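Local coordinates for protein UDP-L-Rhamnose Synthase (Acanthamoeba polyphaga mimivirus, PDB 7JID) that makes UDP-L-rhamnose in a giant virus, probably as an NADP-dependent reductase with a Rossmann fold related to RmlD, at residues 158-163 and 212-217; 56-61 and 105-110; 196-201 and 216-221; 125-130 and 261-266. All blocks are in the same frame, centred on the assembly; numbering follows the deposited sequence. Where two conformers were deposited one is given.

Contact 1. Residues 158-163 and 212-217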
# COMPACT_ATOMS: atom_id res chain seq x y z
N LEU A 158 -6.79 17.60 -1.75
CA LEU A 158 -7.92 17.65 -0.82
C LEU A 158 -8.32 16.19 -0.53
O LEU A 158 -8.86 15.56 -1.45
CB LEU A 158 -9.08 18.45 -1.41
CG LEU A 158 -10.30 18.65 -0.53
CD1 LEU A 158 -9.93 19.38 0.75
CD2 LEU A 158 -11.39 19.35 -1.32
N ASN A 159 -8.13 15.74 0.70
CA ASN A 159 -8.43 14.36 1.15
C ASN A 159 -9.71 14.40 1.99
O ASN A 159 -9.64 14.77 3.16
CB ASN A 159 -7.20 13.77 1.81
CG ASN A 159 -7.51 12.50 2.58
OD1 ASN A 159 -8.23 11.66 2.06
ND2 ASN A 159 -6.88 12.36 3.73
N LEU A 160 -10.81 13.96 1.44
CA LEU A 160 -12.12 14.05 2.13
C LEU A 160 -12.49 12.67 2.69
O LEU A 160 -12.53 11.68 1.94
CB LEU A 160 -13.23 14.55 1.20
CG LEU A 160 -12.99 15.96 0.66
CD1 LEU A 160 -14.13 16.36 -0.24
CD2 LEU A 160 -12.74 16.97 1.77
N ARG A 161 -12.62 12.58 4.01
CA ARG A 161 -13.06 11.31 4.64
C ARG A 161 -14.57 11.22 4.80
O ARG A 161 -15.18 11.80 5.73
CB ARG A 161 -12.35 11.23 6.00
CG ARG A 161 -10.85 11.16 5.96
CD ARG A 161 -10.42 11.03 7.40
NE ARG A 161 -9.01 11.03 7.66
CZ ARG A 161 -8.45 11.42 8.79
NH1 ARG A 161 -9.19 11.98 9.74
NH2 ARG A 161 -7.14 11.29 8.93
N ILE A 162 -15.25 10.55 3.85
CA ILE A 162 -16.71 10.29 3.98
C ILE A 162 -16.87 8.95 4.71
O ILE A 162 -15.93 8.13 4.70
CB ILE A 162 -17.43 10.31 2.63
CG1 ILE A 162 -16.86 9.27 1.67
CG2 ILE A 162 -17.43 11.73 2.07
CD1 ILE A 162 -17.86 8.90 0.58
N ARG A 163 -18.04 8.75 5.25
CA ARG A 163 -18.42 7.43 5.79
C ARG A 163 -19.84 7.11 5.43
O ARG A 163 -20.71 8.02 5.47
CB ARG A 163 -18.28 7.39 7.30
CG ARG A 163 -16.88 7.67 7.78
CD ARG A 163 -16.72 7.46 9.29
NE ARG A 163 -16.81 6.04 9.63
CZ ARG A 163 -17.64 5.46 10.50
NH1 ARG A 163 -18.66 6.12 11.01
NH2 ARG A 163 -17.52 4.19 10.76
N GLY A 212 -5.71 19.65 1.90
CA GLY A 212 -5.54 19.07 3.23
C GLY A 212 -6.53 17.94 3.47
O GLY A 212 -7.36 17.67 2.62
N THR A 213 -6.51 17.42 4.67
CA THR A 213 -7.45 16.36 5.09
C THR A 213 -8.65 17.03 5.77
O THR A 213 -8.46 17.92 6.61
CB THR A 213 -6.77 15.33 5.99
OG1 THR A 213 -5.80 14.66 5.17
CG2 THR A 213 -7.73 14.30 6.54
N PHE A 214 -9.86 16.56 5.47
CA PHE A 214 -11.10 16.97 6.18
C PHE A 214 -11.92 15.73 6.47
O PHE A 214 -12.32 15.02 5.52
CB PHE A 214 -11.94 17.95 5.38
CG PHE A 214 -11.34 19.33 5.26
CD1 PHE A 214 -11.86 20.39 5.99
CD2 PHE A 214 -10.35 19.58 4.32
CE1 PHE A 214 -11.34 21.67 5.82
CE2 PHE A 214 -9.80 20.86 4.19
CZ PHE A 214 -10.34 21.91 4.91
N ASN A 215 -12.31 15.57 7.71
CA ASN A 215 -13.45 14.69 8.08
C ASN A 215 -14.68 15.28 7.39
O ASN A 215 -14.92 16.48 7.47
CB ASN A 215 -13.57 14.60 9.60
CG ASN A 215 -12.48 13.80 10.23
OD1 ASN A 215 -11.87 12.93 9.61
ND2 ASN A 215 -12.15 14.13 11.49
N PHE A 216 -15.41 14.45 6.67
CA PHE A 216 -16.40 14.90 5.68
C PHE A 216 -17.68 14.10 5.90
O PHE A 216 -18.27 13.57 4.95
CB PHE A 216 -15.83 14.81 4.28
CG PHE A 216 -16.46 15.84 3.40
CD1 PHE A 216 -16.13 17.17 3.53
CD2 PHE A 216 -17.29 15.45 2.37
CE1 PHE A 216 -16.70 18.11 2.67
CE2 PHE A 216 -17.89 16.38 1.54
CZ PHE A 216 -17.55 17.71 1.68
N THR A 217 -18.12 14.11 7.15
CA THR A 217 -19.43 13.58 7.58
C THR A 217 -20.29 14.74 8.12
O THR A 217 -19.74 15.76 8.57
CB THR A 217 -19.24 12.50 8.64
OG1 THR A 217 -18.37 13.06 9.62
CG2 THR A 217 -18.65 11.22 8.07

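Contact 2. Residues 56-61 and 105-110. With NAP (NADP nicotinamide-adenine-dinucleotide phosphate), chain D.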
# COMPACT_ATOMS: atom_id res chain seq x y z
N MET A 56 -10.53 15.23 -10.04
CA MET A 56 -11.19 14.57 -8.87
C MET A 56 -11.10 13.06 -9.02
O MET A 56 -11.20 12.54 -10.13
CB MET A 56 -12.65 14.99 -8.71
CG MET A 56 -12.89 16.50 -8.83
SD MET A 56 -14.58 17.02 -8.40
CE MET A 56 -14.37 17.14 -6.62
N SER A 57 -10.97 12.40 -7.88
CA SER A 57 -10.86 10.94 -7.76
C SER A 57 -12.07 10.40 -6.98
O SER A 57 -12.16 10.64 -5.75
CB SER A 57 -9.58 10.52 -7.10
OG SER A 57 -9.54 9.09 -6.99
N PHE A 58 -12.90 9.64 -7.66
CA PHE A 58 -14.03 8.87 -7.07
C PHE A 58 -13.84 7.39 -7.32
O PHE A 58 -14.80 6.74 -7.72
CB PHE A 58 -15.36 9.41 -7.57
CG PHE A 58 -15.50 10.88 -7.33
CD1 PHE A 58 -15.52 11.39 -6.05
CD2 PHE A 58 -15.50 11.78 -8.39
CE1 PHE A 58 -15.59 12.75 -5.80
CE2 PHE A 58 -15.60 13.14 -8.14
CZ PHE A 58 -15.61 13.63 -6.86
N ILE A 59 -12.61 6.92 -7.14
CA ILE A 59 -12.25 5.54 -7.51
C ILE A 59 -12.07 4.72 -6.23
O ILE A 59 -11.68 5.25 -5.18
CB ILE A 59 -11.01 5.42 -8.41
CG1 ILE A 59 -9.74 5.77 -7.64
CG2 ILE A 59 -11.20 6.25 -9.68
CD1 ILE A 59 -8.45 5.64 -8.42
N GLY A 60 -12.19 3.42 -6.42
CA GLY A 60 -11.81 2.43 -5.41
C GLY A 60 -12.44 1.09 -5.70
O GLY A 60 -13.21 0.97 -6.67
N ARG A 61 -12.12 0.13 -4.86
CA ARG A 61 -12.61 -1.25 -5.04
C ARG A 61 -13.28 -1.65 -3.74
O ARG A 61 -12.59 -1.76 -2.74
CB ARG A 61 -11.47 -2.18 -5.48
CG ARG A 61 -11.95 -3.56 -5.91
CD ARG A 61 -12.72 -3.59 -7.22
NE ARG A 61 -12.13 -2.69 -8.19
CZ ARG A 61 -12.73 -2.21 -9.27
NH1 ARG A 61 -12.11 -1.34 -10.05
NH2 ARG A 61 -13.96 -2.59 -9.58
N THR A 105 -8.87 16.58 -5.84
CA THR A 105 -9.79 16.12 -4.77
C THR A 105 -9.75 14.59 -4.79
O THR A 105 -10.17 14.01 -5.77
CB THR A 105 -11.21 16.66 -4.93
OG1 THR A 105 -11.16 18.09 -5.05
CG2 THR A 105 -12.07 16.26 -3.76
N TYR A 106 -9.35 14.02 -3.66
CA TYR A 106 -9.39 12.57 -3.40
C TYR A 106 -10.54 12.28 -2.44
O TYR A 106 -10.50 12.70 -1.31
CB TYR A 106 -8.04 12.07 -2.88
CG TYR A 106 -8.13 10.71 -2.24
CD1 TYR A 106 -8.42 9.58 -3.00
CD2 TYR A 106 -7.88 10.57 -0.90
CE1 TYR A 106 -8.52 8.34 -2.40
CE2 TYR A 106 -7.98 9.33 -0.28
CZ TYR A 106 -8.26 8.22 -1.05
OH TYR A 106 -8.41 6.97 -0.50
N LEU A 107 -11.54 11.53 -2.89
CA LEU A 107 -12.64 11.09 -1.99
C LEU A 107 -12.19 9.83 -1.27
O LEU A 107 -12.08 8.77 -1.94
CB LEU A 107 -13.94 10.87 -2.75
CG LEU A 107 -15.18 10.80 -1.85
CD1 LEU A 107 -15.31 12.00 -0.93
CD2 LEU A 107 -16.44 10.68 -2.70
N GLY A 108 -11.77 9.98 -0.01
CA GLY A 108 -11.30 8.86 0.83
C GLY A 108 -12.40 8.39 1.76
O GLY A 108 -13.58 8.38 1.43
N THR A 109 -11.97 7.95 2.92
CA THR A 109 -12.86 7.31 3.89
C THR A 109 -12.46 7.66 5.32
O THR A 109 -11.25 7.72 5.62
CB THR A 109 -12.93 5.80 3.64
OG1 THR A 109 -13.87 5.26 4.57
CG2 THR A 109 -11.58 5.13 3.81
N GLY A 110 -13.48 7.77 6.18
CA GLY A 110 -13.25 7.83 7.62
C GLY A 110 -13.43 6.47 8.27
O GLY A 110 -13.30 6.44 9.51
PA NAP D . -18.36 2.69 -7.31
O1A NAP D . -19.77 2.91 -7.81
O2A NAP D . -17.82 1.29 -7.31
O5B NAP D . -17.50 3.66 -8.22
C5B NAP D . -16.09 3.50 -8.31
C4B NAP D . -15.50 3.86 -9.67
O4B NAP D . -14.08 3.85 -9.64
C3B NAP D . -15.98 2.83 -10.69
O3B NAP D . -16.48 3.64 -11.77
C2B NAP D . -14.68 2.11 -11.05
O2B NAP D . -14.68 1.86 -12.42
C1B NAP D . -13.59 3.13 -10.75
N9A NAP D . -12.24 2.66 -10.52
C8A NAP D . -11.84 1.81 -9.59
N7A NAP D . -10.51 1.64 -9.64
C5A NAP D . -10.06 2.40 -10.65
C6A NAP D . -8.79 2.62 -11.22
N6A NAP D . -7.75 2.00 -10.72
N1A NAP D . -8.73 3.48 -12.30
C2A NAP D . -9.84 4.09 -12.74
N3A NAP D . -11.09 3.93 -12.28
C4A NAP D . -11.20 3.09 -11.21
O3 NAP D . -18.06 3.23 -5.83
PN NAP D . -18.54 4.64 -5.18
O1N NAP D . -19.30 4.14 -3.97
O2N NAP D . -19.00 5.67 -6.13
O5D NAP D . -17.17 5.11 -4.54
C5D NAP D . -16.17 5.99 -5.03
C4D NAP D . -14.86 5.72 -4.22
O4D NAP D . -14.51 6.90 -3.58
C3D NAP D . -15.16 4.71 -3.13
O3D NAP D . -13.94 4.21 -2.47
C2D NAP D . -16.09 5.68 -2.37
O2D NAP D . -16.44 5.39 -1.01
C1D NAP D . -15.34 6.98 -2.42
P2B NAP D . -14.54 0.38 -12.99
O1X NAP D . -15.83 -0.30 -12.87
O2X NAP D . -14.27 0.79 -14.45
O3X NAP D . -13.40 -0.42 -12.35
O HOH W 1 -11.00 8.04 -4.77

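Contact 3. Residues 196-201 and 216-221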
# COMPACT_ATOMS: atom_id res chain seq x y z
N ASP A 196 -26.32 14.18 -0.79
CA ASP A 196 -27.14 15.27 -1.37
C ASP A 196 -26.74 16.61 -0.75
O ASP A 196 -26.69 17.61 -1.44
CB ASP A 196 -28.63 14.99 -1.23
CG ASP A 196 -29.01 13.66 -1.81
OD1 ASP A 196 -29.47 13.64 -2.98
OD2 ASP A 196 -28.88 12.64 -1.11
N GLN A 197 -26.43 16.62 0.54
CA GLN A 197 -26.06 17.83 1.30
C GLN A 197 -24.59 18.17 1.12
O GLN A 197 -24.25 19.39 1.12
CB GLN A 197 -26.45 17.62 2.77
CG GLN A 197 -27.95 17.61 2.94
CD GLN A 197 -28.40 17.09 4.28
OE1 GLN A 197 -27.59 17.02 5.21
NE2 GLN A 197 -29.67 16.72 4.36
N MET A 198 -23.71 17.19 1.00
CA MET A 198 -22.27 17.48 1.17
C MET A 198 -21.55 17.47 -0.19
O MET A 198 -20.45 17.99 -0.23
CB MET A 198 -21.67 16.54 2.21
CG MET A 198 -22.38 16.69 3.54
SD MET A 198 -21.49 15.94 4.94
CE MET A 198 -20.12 17.09 5.07
N ILE A 199 -22.17 16.96 -1.27
CA ILE A 199 -21.50 17.03 -2.60
C ILE A 199 -21.30 18.50 -2.96
O ILE A 199 -20.19 18.87 -3.33
CB ILE A 199 -22.22 16.18 -3.66
CG1 ILE A 199 -21.83 14.72 -3.52
CG2 ILE A 199 -21.88 16.70 -5.06
CD1 ILE A 199 -22.60 13.78 -4.39
N PRO A 200 -22.32 19.38 -2.80
CA PRO A 200 -22.09 20.79 -3.10
C PRO A 200 -20.94 21.42 -2.33
O PRO A 200 -20.26 22.27 -2.86
CB PRO A 200 -23.43 21.43 -2.70
CG PRO A 200 -24.43 20.32 -2.95
CD PRO A 200 -23.71 19.08 -2.46
N VAL A 201 -20.77 21.04 -1.07
CA VAL A 201 -19.66 21.53 -0.23
C VAL A 201 -18.35 21.04 -0.85
O VAL A 201 -17.40 21.84 -0.93
CB VAL A 201 -19.87 21.05 1.20
CG1 VAL A 201 -18.68 21.29 2.06
CG2 VAL A 201 -21.11 21.67 1.85
N PHE A 216 -15.41 14.45 6.67
CA PHE A 216 -16.40 14.90 5.68
C PHE A 216 -17.68 14.10 5.90
O PHE A 216 -18.27 13.57 4.95
CB PHE A 216 -15.83 14.81 4.28
CG PHE A 216 -16.46 15.84 3.40
CD1 PHE A 216 -16.13 17.17 3.53
CD2 PHE A 216 -17.29 15.45 2.37
CE1 PHE A 216 -16.70 18.11 2.67
CE2 PHE A 216 -17.89 16.38 1.54
CZ PHE A 216 -17.55 17.71 1.68
N THR A 217 -18.12 14.11 7.15
CA THR A 217 -19.43 13.58 7.58
C THR A 217 -20.29 14.74 8.12
O THR A 217 -19.74 15.76 8.57
CB THR A 217 -19.24 12.50 8.64
OG1 THR A 217 -18.37 13.06 9.62
CG2 THR A 217 -18.65 11.22 8.07
N ASN A 218 -21.61 14.58 8.13
CA ASN A 218 -22.51 15.55 8.79
C ASN A 218 -22.16 15.54 10.27
O ASN A 218 -21.77 14.50 10.82
CB ASN A 218 -23.99 15.20 8.63
CG ASN A 218 -24.55 15.31 7.23
OD1 ASN A 218 -24.21 14.53 6.33
ND2 ASN A 218 -25.41 16.31 7.04
N PRO A 219 -22.21 16.71 10.92
CA PRO A 219 -21.90 16.75 12.35
C PRO A 219 -22.75 15.75 13.16
O PRO A 219 -23.96 15.61 12.88
CB PRO A 219 -22.16 18.19 12.73
CG PRO A 219 -21.80 18.93 11.48
CD PRO A 219 -22.34 18.06 10.33
N GLY A 220 -22.11 15.12 14.15
CA GLY A 220 -22.81 14.26 15.11
C GLY A 220 -22.97 12.82 14.66
O GLY A 220 -22.37 12.36 13.67
N LEU A 221 -23.67 12.07 15.50
CA LEU A 221 -23.85 10.61 15.39
C LEU A 221 -25.29 10.23 15.19
O LEU A 221 -26.19 10.87 15.78
CB LEU A 221 -23.35 9.99 16.70
CG LEU A 221 -21.86 10.08 16.97
CD1 LEU A 221 -21.57 9.57 18.39
CD2 LEU A 221 -21.05 9.34 15.90

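Contact 4. Residues 125-130 and 261-266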
# COMPACT_ATOMS: atom_id res chain seq x y z
N GLY A 125 -14.15 12.98 19.14
CA GLY A 125 -14.09 12.30 17.83
C GLY A 125 -12.69 12.32 17.23
O GLY A 125 -11.85 13.18 17.63
N PHE A 126 -12.44 11.46 16.25
CA PHE A 126 -11.12 11.38 15.59
C PHE A 126 -10.94 12.64 14.75
O PHE A 126 -11.91 13.11 14.10
CB PHE A 126 -11.00 10.09 14.78
CG PHE A 126 -10.96 8.90 15.69
CD1 PHE A 126 -9.75 8.50 16.26
CD2 PHE A 126 -12.10 8.20 16.02
CE1 PHE A 126 -9.72 7.43 17.13
CE2 PHE A 126 -12.06 7.12 16.88
CZ PHE A 126 -10.85 6.72 17.41
N THR A 127 -9.73 13.20 14.83
CA THR A 127 -9.36 14.40 14.08
C THR A 127 -8.67 14.05 12.76
O THR A 127 -8.22 12.90 12.53
CB THR A 127 -8.50 15.33 14.95
OG1 THR A 127 -7.24 14.66 15.03
CG2 THR A 127 -9.16 15.61 16.28
N GLU A 128 -8.45 15.10 11.96
CA GLU A 128 -7.77 14.99 10.66
C GLU A 128 -6.34 14.51 10.89
O GLU A 128 -5.83 13.72 10.07
CB GLU A 128 -7.82 16.31 9.91
CG GLU A 128 -9.18 16.57 9.35
CD GLU A 128 -10.26 17.11 10.29
OE1 GLU A 128 -9.90 17.53 11.43
OE2 GLU A 128 -11.40 17.23 9.86
N ASN A 129 -5.72 14.94 11.99
CA ASN A 129 -4.32 14.57 12.30
C ASN A 129 -4.17 13.16 12.88
O ASN A 129 -3.05 12.64 12.87
CB ASN A 129 -3.69 15.60 13.24
CG ASN A 129 -2.23 15.35 13.50
OD1 ASN A 129 -1.41 15.45 12.58
ND2 ASN A 129 -1.89 15.09 14.75
N ASP A 130 -5.26 12.55 13.36
CA ASP A 130 -5.24 11.26 14.06
C ASP A 130 -4.82 10.15 13.09
O ASP A 130 -5.21 10.18 11.89
CB ASP A 130 -6.59 10.93 14.70
CG ASP A 130 -6.79 11.54 16.07
OD1 ASP A 130 -5.77 11.83 16.78
OD2 ASP A 130 -7.94 11.72 16.42
N LEU A 261 -17.02 8.16 15.77
CA LEU A 261 -17.29 9.60 15.58
C LEU A 261 -16.07 10.25 14.96
O LEU A 261 -14.95 10.08 15.52
CB LEU A 261 -17.56 10.25 16.94
CG LEU A 261 -17.63 11.78 16.97
CD1 LEU A 261 -18.83 12.29 16.19
CD2 LEU A 261 -17.67 12.31 18.41
N LEU A 262 -16.28 11.02 13.90
CA LEU A 262 -15.27 11.97 13.39
C LEU A 262 -15.55 13.35 13.97
O LEU A 262 -16.70 13.80 13.97
CB LEU A 262 -15.29 12.04 11.86
CG LEU A 262 -15.06 10.72 11.12
CD1 LEU A 262 -15.26 11.00 9.61
CD2 LEU A 262 -13.74 10.08 11.47
N ASN A 263 -14.49 13.98 14.47
CA ASN A 263 -14.54 15.41 14.84
C ASN A 263 -14.63 16.24 13.56
O ASN A 263 -13.69 16.11 12.74
CB ASN A 263 -13.33 15.76 15.69
CG ASN A 263 -13.35 17.17 16.19
OD1 ASN A 263 -13.70 18.09 15.47
ND2 ASN A 263 -12.79 17.39 17.38
N THR A 264 -15.71 16.99 13.39
CA THR A 264 -15.86 17.79 12.16
C THR A 264 -15.68 19.28 12.43
O THR A 264 -16.17 20.03 11.64
CB THR A 264 -17.18 17.47 11.47
OG1 THR A 264 -18.25 17.73 12.37
CG2 THR A 264 -17.21 16.06 10.94
N ASP A 265 -15.00 19.67 13.49
CA ASP A 265 -14.78 21.11 13.76
C ASP A 265 -14.08 21.77 12.58
O ASP A 265 -14.40 22.94 12.25
CB ASP A 265 -14.03 21.29 15.08
CG ASP A 265 -14.82 20.87 16.31
OD1 ASP A 265 -16.04 20.60 16.19
OD2 ASP A 265 -14.21 20.86 17.38
N LYS A 266 -13.15 21.08 11.95
CA LYS A 266 -12.39 21.71 10.85
C LYS A 266 -13.35 22.07 9.72
O LYS A 266 -13.28 23.20 9.23
CB LYS A 266 -11.25 20.81 10.37
CG LYS A 266 -10.35 21.49 9.35
CD LYS A 266 -9.29 20.56 8.85
CE LYS A 266 -8.33 21.22 7.89
NZ LYS A 266 -7.27 20.31 7.42
O HOH W 2 -11.46 15.33 19.19
O HOH W 3 -12.01 18.56 12.84

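Contact 1. Residues 158-163 and 212-217
Leu158 leans its CD1 methyl against Phe214, 3.6 Å from CD2, on the face of the sheet that also carries Leu160. Strands 157-162 and 212-215 run parallel here, 212-215 being the last strand of this Rossmann-fold sheet. Asn159 donates its N to Gly212 O and accepts Phe214 N at its O. At Gly212 (phi 108°) a CB would press against the carbonyl O of the residue before, which explains the glycine. With CG anti to the backbone N (chi1 167°), Asn159 lies beside Thr213, and ND2 gives a bond of 2.9 Å to Thr213 OG1; Asp147 takes ND2 as well. Leu160 holds CD1 over the centre of the Phe216 ring, 4.0 Å from its centroid, while CD2 rests 3.8 Å from Phe214 CB. Arg161 repeats the backbone pattern with Phe214 O and Phe216 N; its chain, extended from CG to NE, runs alongside Asn215 and bonds OD1 through NH1 at 2.8 Å, within the guanidinium plane. Thr213 CG2 covers one guanidinium face toward its rim, and Asp147 forms a salt bridge with NH2, so a buried charge is matched. Branched Ile162 brings CG2 to the edge of the Phe216 ring, 3.7 Å from CD2. At Arg163, CB meets the Thr217 methyl CG2 at 3.9 Å.

Contact 2. Residues 56-61 and 105-110
Two backbone bonds join the parallel strands, Ser57 N to Thr105 O at 2.8 Å and Leu107 N to Ser57 O at 3.1 Å, after which the chains part. On one side of the sheet Met56 lies alongside Thr105; its flexible chain, bent at chi3 (85°), sets CE 3.6 Å from Thr105 CB. On the other side Ser57 OG stands at the edge of the Tyr106 ring, a small hydroxyl beside a large phenol whose OH is hydrogen-bonded to Lys143. One step on, Phe58 starts away from the neighbouring strand, yet its ring comes back with CG anti to the carbonyl carbon, and Leu107 CD2 meets the ring edge 3.5 Å from CD1. A water links the diverging strands: it is hydrogen-bonded to Ser57 OG and lies close to Ile59 O and Leu107 O. Both segments pass the carboxyl ends of their strands in a Rossmann fold, the end of the sheet where NADP lies. Gly60 suits its place because a CB would clash with the cofactor hydroxyl O3D, and the Ile59 methyl CG2 touches the adenine at N3A, 3.5 Å away. Arg61, its chain bent at chi2 and chi3, gives from NH1 an almost straight bond (177°) of 2.8 Å to O3X of the 2'-phosphate, the group that sets NADP apart from NAD. Its NE is held by a salt bridge to Asp85. Leu107 CG comes 3.9 Å from C1D of the other ribose.

Contact 3. Residues 196-201 and 216-221
Met198 and Val201, one helical turn apart, carry the apolar part of this contact, and both meet Phe216. In the conformer of Met198 given here, one of two, the chain bends at chi3 (70°) and CE lies over the centre of the ring, 4.0 Å from its centroid, a CH-pi contact; SD stands farther out and oblique to the ring, completing a Met-aromatic contact. In that conformer CE lies on the ring face opposite the one covered by Leu160, and the phenyl is then sandwiched. Val201 CG1 approaches Phe216 CZ to 3.8 Å, and the Met198 carbonyl O is 3.5 Å from the same atom. The helix belongs to the beta-alpha-beta crossover that carries the chain from strand 157-162 to its parallel neighbour 212-215, and Phe216, just past that strand, fills the seam between helix and sheet. Among the polar interactions, Asn218 ND2 donates to Gln197 OE1 at 2.9 Å, approaching nearly head-on to the C=O while the two amide planes stand 72° apart. The longer Gln197 reaches out from the helix, while the short Asn218 amide offers a donor and an acceptor, both used: ND2 also serves Pro275 O, and OD1 accepts from Ile194 N. In the same Met198 conformer, SD lies 3.4 Å from Asn218 OD1.

Contact 4. Residues 125-130 and 261-266
The Phe126 ring receives Leu261 O at its edge, near the ring plane and 3.5 Å from CD2, while Phe113 stacks with the same ring. Backbones meet here as well: Phe126 N donates to that Leu261 O at 3.0 Å, and Phe126 O accepts Asn263 N at 2.7 Å, together an isolated bridge rather than a continuing strand pair. Gly125 has to be glycine, since at its positive phi (105°) a CB would run into Leu261 CG and Asn263 N; instead Leu261 CD2 packs 3.6 Å from its CA. A water bonded to both Gly125 O and Asn263 ND2 spans the edge of the bridge. Asn263 also forms an Asx turn: CG is anti to the backbone N (chi1 -176°), and OD1 accepts Asp265 N at 2.8 Å, just where helix 265-270 begins and Thr264 takes the N-cap position. The contact thus ties the loop between strand 103-109 and helix 138-150 to the start of that later helix. Within the loop, Thr127 to Asp130 form a type I turn, in which Asp130 OD2 takes Thr127 N from above the carboxylate plane. Glu128, bent at chi2 (79°), lays its carboxylate against the aliphatic part of Lys266, OE2 3.6 Å from CB. The charged ends go to different partners: OE2 accepts Asn215 N, and Lys266 NZ, at the tip of an extended chain, bonds Thr213 O. A second water lies 2.7 Å from Glu128 OE1, probably donating to it, and accepts from Lys266 N.

Contact 1 is the hub: its centre lies about 9 Å from those of contacts 2 and 4 and about 10 Å from that of contact 3, whereas contacts 2 and 4 are about 18 Å apart. Contacts 1 and 2 share one parallel sheet, their strands 157-162 and 103-109 being neighbours. Contact 2 closes before contact 1 opens; contacts 1 and 3 end on the same chain segment, sharing Phe216 and Thr217, and both are nested within the long loop closed by contact 4. Contact 2 supplies part of the NADP site, and its Thr109, like Arg163 of contact 1, reaches the bound sugar nucleotide. Helix 195-207 and the contact 4 segments pack on the last strand.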